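Local coordinates for protein beta-glycosidase (Bacteroides caccae, PDB 6T2R) that probably cleaves beta-galactosidic linkages within mucin O-glycan chains as an endo-acting family 16 glycoside hydrolase, at residues Y211-I214 / G220-P223. Residues are numbered along the deposited sequence; the frame is centred on the assembly and turned at random.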
loop_
_atom_site.group_PDB
_atom_site.type_symbol
_atom_site.label_atom_id
_atom_site.label_comp_id
_atom_site.label_asym_id
_atom_site.label_seq_id
_atom_site.Cartn_x
_atom_site.Cartn_y
_atom_site.Cartn_z
ATOM N N TYR A 211 -10.357 8.420 9.234
ATOM C CA TYR A 211 -11.512 8.381 8.317
ATOM C C TYR A 211 -12.662 7.729 9.067
ATOM O O TYR A 211 -12.591 6.537 9.347
ATOM C CB TYR A 211 -11.241 7.661 6.999
ATOM C CG TYR A 211 -12.331 7.956 6.005
ATOM C CD1 TYR A 211 -12.383 9.193 5.383
ATOM C CD2 TYR A 211 -13.359 7.059 5.776
ATOM C CE1 TYR A 211 -13.398 9.496 4.488
ATOM C CE2 TYR A 211 -14.396 7.350 4.902
ATOM C CZ TYR A 211 -14.413 8.578 4.244
ATOM O OH TYR A 211 -15.411 8.909 3.361
ATOM N N PRO A 212 -13.707 8.509 9.420
ATOM C CA PRO A 212 -14.852 8.004 10.164
ATOM C C PRO A 212 -15.941 7.372 9.288
ATOM O O PRO A 212 -16.159 7.829 8.185
ATOM C CB PRO A 212 -15.375 9.267 10.857
ATOM C CG PRO A 212 -15.123 10.363 9.841
ATOM C CD PRO A 212 -13.820 9.969 9.162
ATOM N N ARG A 213 -16.605 6.347 9.848
ATOM C CA ARG A 213 -17.941 5.883 9.432
ATOM C C ARG A 213 -18.973 6.863 9.984
ATOM O O ARG A 213 -19.173 6.895 11.241
ATOM C CB ARG A 213 -18.231 4.466 9.928
ATOM C CG ARG A 213 -19.537 3.898 9.373
ATOM C CD ARG A 213 -20.016 2.617 10.030
ATOM N NE ARG A 213 -19.123 1.461 9.908
ATOM C CZ ARG A 213 -19.089 0.532 8.906
ATOM N NH1 ARG A 213 -19.896 0.601 7.846
ATOM N NH2 ARG A 213 -18.205 -0.472 8.965
ATOM N N ILE A 214 -19.645 7.594 9.094
ATOM C CA ILE A 214 -20.633 8.631 9.489
ATOM C C ILE A 214 -22.058 8.125 9.213
ATOM O O ILE A 214 -22.269 7.261 8.365
ATOM C CB ILE A 214 -20.324 9.985 8.819
ATOM C CG1 ILE A 214 -20.440 9.945 7.292
ATOM C CG2 ILE A 214 -18.959 10.469 9.267
ATOM C CD1 ILE A 214 -20.677 11.297 6.635
ATOM N N GLY A 220 -22.185 3.120 0.678
ATOM C CA GLY A 220 -20.779 2.919 0.300
ATOM C C GLY A 220 -19.821 3.850 1.031
ATOM O O GLY A 220 -18.664 3.934 0.606
ATOM N N GLN A 221 -20.234 4.500 2.116
ATOM C CA GLN A 221 -19.343 5.493 2.769
ATOM C C GLN A 221 -18.251 4.761 3.569
ATOM O O GLN A 221 -17.216 5.388 3.796
ATOM C CB GLN A 221 -20.143 6.510 3.596
ATOM C CG GLN A 221 -19.274 7.642 4.103
ATOM C CD GLN A 221 -18.613 7.292 5.427
ATOM O OE1 GLN A 221 -19.135 6.478 6.195
ATOM N NE2 GLN A 221 -17.463 7.900 5.700
ATOM N N PHE A 222 -18.492 3.540 4.036
ATOM C CA PHE A 222 -17.511 2.795 4.867
ATOM C C PHE A 222 -17.538 1.307 4.549
ATOM O O PHE A 222 -18.010 0.510 5.337
ATOM C CB PHE A 222 -17.691 3.020 6.356
ATOM C CG PHE A 222 -16.422 2.853 7.165
ATOM C CD1 PHE A 222 -15.529 3.919 7.339
ATOM C CD2 PHE A 222 -16.109 1.650 7.748
ATOM C CE1 PHE A 222 -14.395 3.800 8.124
ATOM C CE2 PHE A 222 -14.958 1.529 8.521
ATOM C CZ PHE A 222 -14.102 2.591 8.704
ATOM N N PRO A 223 -16.960 0.895 3.398
ATOM C CA PRO A 223 -16.948 -0.505 2.974
ATOM C C PRO A 223 -15.728 -1.311 3.470
ATOM O O PRO A 223 -15.580 -2.498 3.134
ATOM C CB PRO A 223 -16.881 -0.309 1.449
ATOM C CG PRO A 223 -15.961 0.881 1.251
ATOM C CD PRO A 223 -16.308 1.779 2.419
HETATM O O HOH W 1 -15.934 6.637 1.961
HETATM O O HOH W 2 -17.282 -1.835 6.230
HETATM O O HOH W 3 -21.501 5.233 6.566
#
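In the loop that joins strand 206-212 to strand 228-233, Gln221 and Phe222 fold back onto the strand end and the residues just after it. The Gln221 carboxamide binds two main-chain groups of the departing chain. Its NE2 donates to Pro212 O at 2.8 Å, nearly straight (165°) and in the carbonyl plane, while OE1 accepts from Ile214 N at 3.1 Å, the donor standing well above the amide carbonyl plane. A bend at chi2 (-87°) carries the amide to this position, and the two bonds together fix its rotation. NE2 also makes a weak bond to Tyr211 OH, and one water donates to both that hydroxyl and Gln221 O.

Phe222 packs against Arg213, whose CB lies over one ring face in a CH-pi contact, 4.0 Å from the centroid. The arginine, extended through chi2 and bent at chi3 (-62°), crosses the ring so that Phe222 CD2 lies over one face of the Arg213 guanidinium, offset toward its rim, 3.2 Å from NH2; NE bonds to Pro196 O. Phe222 CD1 meets the Tyr211 ring at its edge, 4.1 Å from CD2. A side-chain amide thus pins an inter-strand loop back on the strand end in the family 16 beta-sandwich (jelly-roll) fold.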